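Local coordinates for acetyltransferase, GNAT family protein (Mycobacterium smegmatis, PDB 6C32) that binds acetyl-CoA and probably transfers its acetyl group to the N-terminal alanine of a protein substrate, at residues A[142-147]-A[182-187]; A[14-19]-A[120-125]. All coordinates share one frame; numbering follows the deposited sequence.

How the interactions relate
Interactions 1 and 2 flank two places along the same acetyl-CoA, the acetyl thioester and the pyrophosphate, and so illustrate how one GNAT fold divides the holding of its cofactor. Interaction 2 joins the turn and strand at 14-19 to the start of helix 122-135, beside the pyrophosphate; interaction 1 pairs strand 142-147 with strand 178-188, beside the acetyl group. Their centres lie about 21 Å apart and their nearest atoms about 11 Å, so they do not touch. They come in series along the chain: interaction 2 closes before interaction 1 opens, and helix 122-135 leads on to strand 142-147. Both reach the same mixed sheet, and both meet the cofactor.

Interaction 1 of 2, residues A[142-147]-A[182-187]; sequences RIEATV and HLLVAI. With ACO (acetyl coenzyme *a), chain B.
I143 pairs with I187, A145 with V185 and V147 with L183 as hydrogen-bonded pairs of an antiparallel ladder in the GNAT sheet. Six backbone bonds join the strands, from I143 N to I187 O (3.0 Å) at one end to L183 N and V147 O at the other, where the N-H...O angle falls to 140°. I143, A145, V147, L183, V185 and I187 share the face that packs on helices 122-135 and 152-161. E144, T146, L184 and A186 lie on the other face.

There E144 can be followed outward. E144 CB rests 3.4 Å from V185 O. With chi1 at 67°, CG stands between the backbone N and the carbonyl carbon, and the extended chain beyond it brings E144 CD to 3.9 Å from L184 CD1. OE2 lies beside that same methyl and takes both R142 NH1 and NH2, end-on and in the guanidinium plane; NH2 meets OE2 on its anti lone pair, whereas NH1 comes from above the carboxylate. R142 NH2 also forms a salt bridge with E166 and NH1 bonds S106, so two acids and a serine share the guanidinium, while R142 NH2 lies 3.7 Å from A186 CB.

L184 CD1 also touches T146 CG2. On the helix-facing side A145 CB meets V185 CG2. A145 CB is also 3.7 Å from the cofactor's acetyl CH3, and V147 CG2 lies 4.0 Å from the thioester sulfur S1P.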
ATOM      1  N   ARG A 142      11.749   6.941   7.652  1.00 19.42           N
ATOM      2  CA  ARG A 142      10.588   6.594   8.459  1.00 18.86           C
ATOM      3  C   ARG A 142       9.396   6.345   7.548  1.00 16.65           C
ATOM      4  O   ARG A 142       9.202   7.069   6.568  1.00 18.89           O
ATOM      5  CB  ARG A 142      10.284   7.732   9.442  1.00 19.68           C
ATOM      6  CG  ARG A 142       9.099   7.501  10.355  1.00 15.68           C
ATOM      7  CD  ARG A 142       8.944   8.679  11.355  1.00 18.45           C
ATOM      8  NE  ARG A 142       7.727   8.525  12.162  1.00 19.92           N
ATOM      9  CZ  ARG A 142       6.518   8.906  11.753  1.00 19.83           C
ATOM     10  NH1 ARG A 142       6.382   9.483  10.563  1.00 16.02           N
ATOM     11  NH2 ARG A 142       5.449   8.728  12.534  1.00 17.62           N
ATOM     12  N   ILE A 143       8.602   5.326   7.868  1.00 16.31           N
ATOM     13  CA  ILE A 143       7.328   5.087   7.188  1.00 16.03           C
ATOM     14  C   ILE A 143       6.241   4.947   8.250  1.00 16.65           C
ATOM     15  O   ILE A 143       6.408   4.199   9.219  1.00 15.74           O
ATOM     16  CB  ILE A 143       7.375   3.830   6.294  1.00 15.95           C
ATOM     17  CG1 ILE A 143       8.295   4.059   5.070  1.00 16.07           C
ATOM     18  CG2 ILE A 143       5.957   3.412   5.860  1.00 15.32           C
ATOM     19  CD1 ILE A 143       7.823   5.205   4.141  1.00 16.10           C
ATOM     20  N   GLU A 144       5.133   5.656   8.067  1.00 15.78           N
ATOM     21  CA  GLU A 144       3.995   5.560   8.972  1.00 15.69           C
ATOM     22  C   GLU A 144       2.787   5.030   8.211  1.00 19.73           C
ATOM     23  O   GLU A 144       2.761   4.994   6.976  1.00 15.50           O
ATOM     24  CB  GLU A 144       3.671   6.926   9.602  1.00 19.28           C
ATOM     25  CG  GLU A 144       3.145   7.954   8.592  1.00 17.52           C
ATOM     26  CD  GLU A 144       2.919   9.330   9.207  1.00 26.54           C
ATOM     27  OE1 GLU A 144       2.148  10.114   8.617  1.00 24.99           O
ATOM     28  OE2 GLU A 144       3.515   9.639  10.265  1.00 21.74           O
ATOM     29  N   ALA A 145       1.779   4.605   8.962  1.00 17.68           N
ATOM     30  CA  ALA A 145       0.513   4.202   8.373  1.00 17.77           C
ATOM     31  C   ALA A 145      -0.591   4.571   9.354  1.00 15.78           C
ATOM     32  O   ALA A 145      -0.355   4.659  10.557  1.00 17.55           O
ATOM     33  CB  ALA A 145       0.469   2.697   8.050  1.00 16.18           C
ATOM     34  N   THR A 146      -1.785   4.824   8.831  1.00 16.34           N
ATOM     35  CA  THR A 146      -2.958   5.035   9.665  1.00 19.63           C
ATOM     36  C   THR A 146      -3.969   3.938   9.370  1.00 19.07           C
ATOM     37  O   THR A 146      -4.139   3.530   8.216  1.00 17.47           O
ATOM     38  CB  THR A 146      -3.591   6.414   9.442  1.00 19.98           C
ATOM     39  OG1 THR A 146      -3.859   6.601   8.043  1.00 19.40           O
ATOM     40  CG2 THR A 146      -2.646   7.512   9.944  1.00 17.98           C
ATOM     41  N   VAL A 147      -4.633   3.462  10.421  1.00 16.80           N
ATOM     42  CA  VAL A 147      -5.505   2.298  10.299  1.00 16.49           C
ATOM     43  C   VAL A 147      -6.555   2.352  11.401  1.00 19.82           C
ATOM     44  O   VAL A 147      -6.242   2.629  12.569  1.00 16.93           O
ATOM     45  CB  VAL A 147      -4.688   0.991  10.355  1.00 15.82           C
ATOM     46  CG1 VAL A 147      -3.872   0.905  11.643  1.00 17.00           C
ATOM     47  CG2 VAL A 147      -5.607  -0.241  10.178  1.00 17.46           C
ATOM     48  N   HIS A 182      -8.237   6.871  13.793  1.00 21.86           N
ATOM     49  CA  HIS A 182      -7.262   5.979  13.176  1.00 21.84           C
ATOM     50  C   HIS A 182      -6.065   5.874  14.100  1.00 20.14           C
ATOM     51  O   HIS A 182      -5.590   6.890  14.621  1.00 18.33           O
ATOM     52  CB  HIS A 182      -6.787   6.481  11.802  1.00 16.64           C
ATOM     53  CG  HIS A 182      -7.768   6.263  10.701  1.00 20.51           C
ATOM     54  ND1 HIS A 182      -8.998   6.885  10.669  1.00 19.61           N
ATOM     55  CD2 HIS A 182      -7.703   5.490   9.589  1.00 19.70           C
ATOM     56  CE1 HIS A 182      -9.647   6.508   9.579  1.00 24.60           C
ATOM     57  NE2 HIS A 182      -8.880   5.671   8.903  1.00 21.14           N
ATOM     58  N   LEU A 183      -5.587   4.652  14.307  1.00 17.88           N
ATOM     59  CA  LEU A 183      -4.299   4.472  14.949  1.00 17.40           C
ATOM     60  C   LEU A 183      -3.198   4.969  14.020  1.00 19.96           C
ATOM     61  O   LEU A 183      -3.317   4.896  12.798  1.00 18.52           O
ATOM     62  CB  LEU A 183      -4.071   2.997  15.280  1.00 21.53           C
ATOM     63  CG  LEU A 183      -4.914   2.427  16.418  1.00 23.49           C
ATOM     64  CD1 LEU A 183      -4.952   0.905  16.311  1.00 25.20           C
ATOM     65  CD2 LEU A 183      -4.294   2.856  17.742  1.00 24.81           C
ATOM     66  N   LEU A 184      -2.129   5.495  14.608  1.00 15.37           N
ATOM     67  CA  LEU A 184      -0.928   5.864  13.875  1.00 16.23           C
ATOM     68  C   LEU A 184       0.161   4.871  14.262  1.00 17.78           C
ATOM     69  O   LEU A 184       0.468   4.721  15.451  1.00 17.40           O
ATOM     70  CB  LEU A 184      -0.496   7.294  14.200  1.00 16.84           C
ATOM     71  CG  LEU A 184       0.806   7.704  13.514  1.00 16.88           C
ATOM     72  CD1 LEU A 184       0.572   7.824  11.987  1.00 16.18           C
ATOM     73  CD2 LEU A 184       1.371   9.001  14.124  1.00 18.89           C
ATOM     74  N   VAL A 185       0.709   4.171  13.269  1.00 16.04           N
ATOM     75  CA  VAL A 185       1.791   3.222  13.491  1.00 18.09           C
ATOM     76  C   VAL A 185       2.976   3.660  12.643  1.00 19.57           C
ATOM     77  O   VAL A 185       2.825   4.359  11.636  1.00 16.73           O
ATOM     78  CB  VAL A 185       1.386   1.760  13.174  1.00 16.69           C
ATOM     79  CG1 VAL A 185       0.188   1.323  14.035  1.00 19.66           C
ATOM     80  CG2 VAL A 185       1.069   1.585  11.686  1.00 16.13           C
ATOM     81  N   ALA A 186       4.174   3.260  13.068  1.00 15.57           N
ATOM     82  CA  ALA A 186       5.369   3.710  12.362  1.00 17.49           C
ATOM     83  C   ALA A 186       6.510   2.723  12.545  1.00 18.33           C
ATOM     84  O   ALA A 186       6.513   1.908  13.467  1.00 18.43           O
ATOM     85  CB  ALA A 186       5.812   5.102  12.844  1.00 16.13           C
ATOM     86  N   ILE A 187       7.508   2.847  11.661  1.00 15.47           N
ATOM     87  CA  ILE A 187       8.745   2.081  11.733  1.00 19.44           C
ATOM     88  C   ILE A 187       9.841   2.929  11.087  1.00 19.78           C
ATOM     89  O   ILE A 187       9.583   3.709  10.162  1.00 18.43           O
ATOM     90  CB  ILE A 187       8.575   0.696  11.053  1.00 22.15           C
ATOM     91  CG1 ILE A 187       9.641  -0.300  11.532  1.00 21.48           C
ATOM     92  CG2 ILE A 187       8.564   0.844   9.537  1.00 19.74           C
ATOM     93  CD1 ILE A 187       9.386  -1.724  11.024  1.00 21.65           C
TER
HETATM   94  N1A ACO B 301      -9.022 -10.771  12.799  1.00 29.78           N
HETATM   95  C2A ACO B 301      -7.726 -11.098  12.975  1.00 28.10           C
HETATM   96  N3A ACO B 301      -6.939 -11.449  11.949  1.00 26.61           N
HETATM   97  C4A ACO B 301      -7.437 -11.494  10.685  1.00 24.93           C
HETATM   98  C5A ACO B 301      -8.770 -11.174  10.450  1.00 27.68           C
HETATM   99  C6A ACO B 301      -9.566 -10.801  11.575  1.00 29.18           C
HETATM  100  N6A ACO B 301     -10.996 -10.441  11.375  1.00 31.87           N
HETATM  101  N7A ACO B 301      -8.980 -11.297   9.152  1.00 30.58           N
HETATM  102  C8A ACO B 301      -7.850 -11.678   8.584  1.00 27.08           C
HETATM  103  N9A ACO B 301      -6.917 -11.811   9.516  1.00 27.40           N
HETATM  104  C1B ACO B 301      -5.514 -12.218   9.317  1.00 28.31           C
HETATM  105  C2B ACO B 301      -5.305 -13.019   8.344  1.00 28.97           C
HETATM  106  O2B ACO B 301      -5.526 -14.431   8.683  1.00 26.24           O
HETATM  107  C3B ACO B 301      -3.705 -12.756   8.035  1.00 22.92           C
HETATM  108  O3B ACO B 301      -2.913 -13.253   9.146  1.00 24.20           O
HETATM  109  P3B ACO B 301      -2.393 -14.825   9.301  1.00 30.09           P
HETATM  110  O7A ACO B 301      -3.578 -15.760   9.574  1.00 26.95           O
HETATM  111  O8A ACO B 301      -1.403 -14.796  10.466  1.00 28.15           O
HETATM  112  O9A ACO B 301      -1.710 -15.300   8.038  1.00 25.11           O
HETATM  113  C4B ACO B 301      -3.576 -11.439   8.070  1.00 22.31           C
HETATM  114  O4B ACO B 301      -4.767 -10.913   8.839  1.00 24.50           O
HETATM  115  C5B ACO B 301      -3.642 -10.822   6.624  1.00 19.89           C
HETATM  116  O5B ACO B 301      -2.293 -10.905   6.197  1.00 19.36           O
HETATM  117  P1A ACO B 301      -2.095 -11.065   4.589  1.00 20.86           P
HETATM  118  O1A ACO B 301      -0.666 -10.742   4.236  1.00 19.62           O
HETATM  119  O2A ACO B 301      -2.557 -12.450   4.183  1.00 20.09           O
HETATM  120  O3A ACO B 301      -3.066  -9.898   4.025  1.00 21.20           O
HETATM  121  P2A ACO B 301      -4.131  -9.933   2.783  1.00 20.38           P
HETATM  122  O4A ACO B 301      -3.434 -10.288   1.497  1.00 19.49           O
HETATM  123  O5A ACO B 301      -5.242 -10.923   3.198  1.00 20.10           O
HETATM  124  O6A ACO B 301      -4.750  -8.398   2.699  1.00 20.30           O
HETATM  125  CBP ACO B 301      -5.973  -6.505   3.595  1.00 18.65           C
HETATM  126  CCP ACO B 301      -5.242  -7.825   3.933  1.00 20.21           C
HETATM  127  CDP ACO B 301      -6.431  -5.860   4.906  1.00 18.82           C
HETATM  128  CEP ACO B 301      -4.981  -5.555   2.861  1.00 18.14           C
HETATM  129  CAP ACO B 301      -7.154  -6.836   2.698  1.00 22.55           C
HETATM  130  OAP ACO B 301      -8.135  -7.622   3.429  1.00 24.29           O
HETATM  131  C9P ACO B 301      -7.844  -5.614   2.179  1.00 17.68           C
HETATM  132  O9P ACO B 301      -7.462  -5.096   1.133  1.00 17.85           O
HETATM  133  N8P ACO B 301      -8.975  -5.077   2.930  1.00 20.52           N
HETATM  134  C7P ACO B 301      -9.766  -3.906   2.536  1.00 21.95           C
HETATM  135  C6P ACO B 301      -8.895  -2.645   2.341  1.00 22.46           C
HETATM  136  C5P ACO B 301      -8.051  -2.357   3.606  1.00 22.87           C
HETATM  137  O5P ACO B 301      -8.482  -2.563   4.752  1.00 23.04           O
HETATM  138  N4P ACO B 301      -6.697  -1.844   3.412  1.00 19.91           N
HETATM  139  C3P ACO B 301      -5.831  -1.521   4.598  1.00 17.57           C
HETATM  140  C2P ACO B 301      -6.343  -0.126   5.082  1.00 21.11           C
HETATM  141  S1P ACO B 301      -5.184   0.519   6.320  1.00 21.17           S
HETATM  142  C   ACO B 301      -3.602   0.729   5.434  1.00 20.40           C
HETATM  143  O   ACO B 301      -3.551   0.679   4.235  1.00 17.55           O
HETATM  144  CH3 ACO B 301      -2.317   0.985   6.282  1.00 15.25           C

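Interaction 2 of 2, residues A[14-19]-A[120-125]; sequences VPAGVV and GGIATA. With ACO (acetyl coenzyme *a), chain B.
A16 N, on the type I turn from V14 to G17, donates across the contact to G120 O (3.1 Å), meeting it in the carbonyl plane on a lone pair. G120 O is also packed by carbon: V14 CG2 lies 3.4 Å away and P15 CD sits close by. V14 spreads its two methyls over different targets. With chi1 at -68°, V14 CG1 lies anti to the carbonyl carbon and touches A125 CB at 3.5 Å, while CG2 turns to the G120 carbonyl.

The segment 120-125 belongs to the pyrophosphate-binding loop and helix start of the GNAT fold, with G121 as N-cap. Three of its backbone N-H groups bond the cofactor: G121 N bonds O2A, A123 N bonds O4A and T124 N bonds O1A, and T124 OG1 gives O1A a second, short bond of 2.6 Å. The partial positive charge at the helix start would be expected to stabilise the phosphates. H160 is a further partner of T124 OG1.

Away from the phosphates, I122 CG1 reaches A16 CB at 3.6 Å, and V19 CG2 approaches the same CG1 at 4.1 Å, the V19 and I122 side chains crossing obliquely. I84 and L86 of strand 80-86 also pack against I122.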
ATOM      1  N   VAL A  14       4.811 -15.983  -1.681  1.00 21.89           N
ATOM      2  CA  VAL A  14       3.991 -16.219  -0.493  1.00 19.08           C
ATOM      3  C   VAL A  14       3.061 -17.388  -0.800  1.00 21.70           C
ATOM      4  O   VAL A  14       3.061 -17.884  -1.938  1.00 22.20           O
ATOM      5  CB  VAL A  14       3.203 -14.960  -0.079  1.00 20.83           C
ATOM      6  CG1 VAL A  14       4.162 -13.871   0.427  1.00 22.22           C
ATOM      7  CG2 VAL A  14       2.320 -14.465  -1.218  1.00 19.07           C
ATOM      8  N   PRO A  15       2.266 -17.875   0.164  1.00 25.72           N
ATOM      9  CA  PRO A  15       1.327 -18.971  -0.163  1.00 27.28           C
ATOM     10  C   PRO A  15       0.434 -18.681  -1.364  1.00 28.43           C
ATOM     11  O   PRO A  15       0.160 -19.590  -2.159  1.00 28.36           O
ATOM     12  CB  PRO A  15       0.525 -19.132   1.135  1.00 25.66           C
ATOM     13  CG  PRO A  15       1.542 -18.801   2.214  1.00 29.00           C
ATOM     14  CD  PRO A  15       2.391 -17.679   1.625  1.00 23.46           C
ATOM     15  N   ALA A  16      -0.004 -17.433  -1.543  1.00 22.26           N
ATOM     16  CA  ALA A  16      -0.861 -17.120  -2.686  1.00 26.86           C
ATOM     17  C   ALA A  16      -0.119 -17.210  -4.020  1.00 24.54           C
ATOM     18  O   ALA A  16      -0.750 -17.441  -5.058  1.00 25.30           O
ATOM     19  CB  ALA A  16      -1.476 -15.731  -2.512  1.00 27.02           C
ATOM     20  N   GLY A  17       1.197 -17.026  -4.031  1.00 22.21           N
ATOM     21  CA  GLY A  17       1.938 -17.054  -5.279  1.00 25.94           C
ATOM     22  C   GLY A  17       3.068 -16.038  -5.255  1.00 25.29           C
ATOM     23  O   GLY A  17       3.535 -15.640  -4.190  1.00 22.92           O
ATOM     24  N   VAL A  18       3.502 -15.610  -6.440  1.00 22.30           N
ATOM     25  CA  VAL A  18       4.641 -14.702  -6.564  1.00 26.13           C
ATOM     26  C   VAL A  18       4.154 -13.256  -6.570  1.00 24.04           C
ATOM     27  O   VAL A  18       3.321 -12.873  -7.400  1.00 24.30           O
ATOM     28  CB  VAL A  18       5.455 -15.011  -7.828  1.00 26.97           C
ATOM     29  CG1 VAL A  18       6.571 -13.987  -7.992  1.00 25.94           C
ATOM     30  CG2 VAL A  18       6.022 -16.436  -7.753  1.00 25.29           C
ATOM     31  N   VAL A  19       4.698 -12.443  -5.666  1.00 19.53           N
ATOM     32  CA  VAL A  19       4.242 -11.068  -5.456  1.00 21.88           C
ATOM     33  C   VAL A  19       5.343 -10.107  -5.881  1.00 19.04           C
ATOM     34  O   VAL A  19       6.506 -10.290  -5.500  1.00 22.07           O
ATOM     35  CB  VAL A  19       3.852 -10.825  -3.983  1.00 19.74           C
ATOM     36  CG1 VAL A  19       3.434  -9.369  -3.769  1.00 19.77           C
ATOM     37  CG2 VAL A  19       2.723 -11.775  -3.564  1.00 22.86           C
ATOM     38  N   GLY A 120      -3.568 -14.941   1.948  1.00 23.10           N
ATOM     39  CA  GLY A 120      -2.473 -15.686   1.351  1.00 20.11           C
ATOM     40  C   GLY A 120      -1.123 -15.008   1.484  1.00 21.12           C
ATOM     41  O   GLY A 120      -0.157 -15.416   0.829  1.00 19.26           O
ATOM     42  N   GLY A 121      -1.043 -13.976   2.329  1.00 19.33           N
ATOM     43  CA  GLY A 121       0.211 -13.287   2.603  1.00 20.16           C
ATOM     44  C   GLY A 121       0.597 -12.202   1.615  1.00 19.68           C
ATOM     45  O   GLY A 121       1.734 -11.708   1.682  1.00 19.86           O
ATOM     46  N   ILE A 122      -0.310 -11.805   0.715  1.00 17.41           N
ATOM     47  CA  ILE A 122       0.036 -10.846  -0.339  1.00 17.29           C
ATOM     48  C   ILE A 122       0.287  -9.460   0.247  1.00 18.39           C
ATOM     49  O   ILE A 122       1.308  -8.830  -0.044  1.00 18.68           O
ATOM     50  CB  ILE A 122      -1.067 -10.794  -1.412  1.00 17.13           C
ATOM     51  CG1 ILE A 122      -1.152 -12.128  -2.166  1.00 18.67           C
ATOM     52  CG2 ILE A 122      -0.841  -9.614  -2.398  1.00 14.83           C
ATOM     53  CD1 ILE A 122      -2.305 -12.188  -3.166  1.00 18.54           C
ATOM     54  N   ALA A 123      -0.652  -8.945   1.057  1.00 17.54           N
ATOM     55  CA  ALA A 123      -0.476  -7.595   1.594  1.00 18.77           C
ATOM     56  C   ALA A 123       0.780  -7.510   2.455  1.00 18.62           C
ATOM     57  O   ALA A 123       1.507  -6.501   2.429  1.00 17.40           O
ATOM     58  CB  ALA A 123      -1.702  -7.179   2.409  1.00 15.64           C
ATOM     59  N   THR A 124       1.050  -8.559   3.226  1.00 16.11           N
ATOM     60  CA  THR A 124       2.233  -8.569   4.076  1.00 19.37           C
ATOM     61  C   THR A 124       3.504  -8.496   3.238  1.00 18.84           C
ATOM     62  O   THR A 124       4.415  -7.708   3.538  1.00 18.89           O
ATOM     63  CB  THR A 124       2.233  -9.817   4.955  1.00 16.50           C
ATOM     64  OG1 THR A 124       1.121  -9.751   5.864  1.00 19.94           O
ATOM     65  CG2 THR A 124       3.505  -9.874   5.754  1.00 19.70           C
ATOM     66  N   ALA A 125       3.566  -9.294   2.163  1.00 16.17           N
ATOM     67  CA  ALA A 125       4.724  -9.264   1.268  1.00 18.30           C
ATOM     68  C   ALA A 125       4.831  -7.931   0.546  1.00 17.81           C
ATOM     69  O   ALA A 125       5.932  -7.381   0.423  1.00 17.50           O
ATOM     70  CB  ALA A 125       4.648 -10.402   0.245  1.00 19.40           C
TER
HETATM   71  N1A ACO B 301      -9.022 -10.771  12.799  1.00 29.78           N
HETATM   72  C2A ACO B 301      -7.726 -11.098  12.975  1.00 28.10           C
HETATM   73  N3A ACO B 301      -6.939 -11.449  11.949  1.00 26.61           N
HETATM   74  C4A ACO B 301      -7.437 -11.494  10.685  1.00 24.93           C
HETATM   75  C5A ACO B 301      -8.770 -11.174  10.450  1.00 27.68           C
HETATM   76  C6A ACO B 301      -9.566 -10.801  11.575  1.00 29.18           C
HETATM   77  N6A ACO B 301     -10.996 -10.441  11.375  1.00 31.87           N
HETATM   78  N7A ACO B 301      -8.980 -11.297   9.152  1.00 30.58           N
HETATM   79  C8A ACO B 301      -7.850 -11.678   8.584  1.00 27.08           C
HETATM   80  N9A ACO B 301      -6.917 -11.811   9.516  1.00 27.40           N
HETATM   81  C1B ACO B 301      -5.514 -12.218   9.317  1.00 28.31           C
HETATM   82  C2B ACO B 301      -5.305 -13.019   8.344  1.00 28.97           C
HETATM   83  O2B ACO B 301      -5.526 -14.431   8.683  1.00 26.24           O
HETATM   84  C3B ACO B 301      -3.705 -12.756   8.035  1.00 22.92           C
HETATM   85  O3B ACO B 301      -2.913 -13.253   9.146  1.00 24.20           O
HETATM   86  P3B ACO B 301      -2.393 -14.825   9.301  1.00 30.09           P
HETATM   87  O7A ACO B 301      -3.578 -15.760   9.574  1.00 26.95           O
HETATM   88  O8A ACO B 301      -1.403 -14.796  10.466  1.00 28.15           O
HETATM   89  O9A ACO B 301      -1.710 -15.300   8.038  1.00 25.11           O
HETATM   90  C4B ACO B 301      -3.576 -11.439   8.070  1.00 22.31           C
HETATM   91  O4B ACO B 301      -4.767 -10.913   8.839  1.00 24.50           O
HETATM   92  C5B ACO B 301      -3.642 -10.822   6.624  1.00 19.89           C
HETATM   93  O5B ACO B 301      -2.293 -10.905   6.197  1.00 19.36           O
HETATM   94  P1A ACO B 301      -2.095 -11.065   4.589  1.00 20.86           P
HETATM   95  O1A ACO B 301      -0.666 -10.742   4.236  1.00 19.62           O
HETATM   96  O2A ACO B 301      -2.557 -12.450   4.183  1.00 20.09           O
HETATM   97  O3A ACO B 301      -3.066  -9.898   4.025  1.00 21.20           O
HETATM   98  P2A ACO B 301      -4.131  -9.933   2.783  1.00 20.38           P
HETATM   99  O4A ACO B 301      -3.434 -10.288   1.497  1.00 19.49           O
HETATM  100  O5A ACO B 301      -5.242 -10.923   3.198  1.00 20.10           O
HETATM  101  O6A ACO B 301      -4.750  -8.398   2.699  1.00 20.30           O
HETATM  102  CBP ACO B 301      -5.973  -6.505   3.595  1.00 18.65           C
HETATM  103  CCP ACO B 301      -5.242  -7.825   3.933  1.00 20.21           C
HETATM  104  CDP ACO B 301      -6.431  -5.860   4.906  1.00 18.82           C
HETATM  105  CEP ACO B 301      -4.981  -5.555   2.861  1.00 18.14           C
HETATM  106  CAP ACO B 301      -7.154  -6.836   2.698  1.00 22.55           C
HETATM  107  OAP ACO B 301      -8.135  -7.622   3.429  1.00 24.29           O
HETATM  108  C9P ACO B 301      -7.844  -5.614   2.179  1.00 17.68           C
HETATM  109  O9P ACO B 301      -7.462  -5.096   1.133  1.00 17.85           O
HETATM  110  N8P ACO B 301      -8.975  -5.077   2.930  1.00 20.52           N
HETATM  111  C7P ACO B 301      -9.766  -3.906   2.536  1.00 21.95           C
HETATM  112  C6P ACO B 301      -8.895  -2.645   2.341  1.00 22.46           C
HETATM  113  C5P ACO B 301      -8.051  -2.357   3.606  1.00 22.87           C
HETATM  114  O5P ACO B 301      -8.482  -2.563   4.752  1.00 23.04           O
HETATM  115  N4P ACO B 301      -6.697  -1.844   3.412  1.00 19.91           N
HETATM  116  C3P ACO B 301      -5.831  -1.521   4.598  1.00 17.57           C
HETATM  117  C2P ACO B 301      -6.343  -0.126   5.082  1.00 21.11           C
HETATM  118  S1P ACO B 301      -5.184   0.519   6.320  1.00 21.17           S
HETATM  119  C   ACO B 301      -3.602   0.729   5.434  1.00 20.40           C
HETATM  120  O   ACO B 301      -3.551   0.679   4.235  1.00 17.55           O
HETATM  121  CH3 ACO B 301      -2.317   0.985   6.282  1.00 15.25           C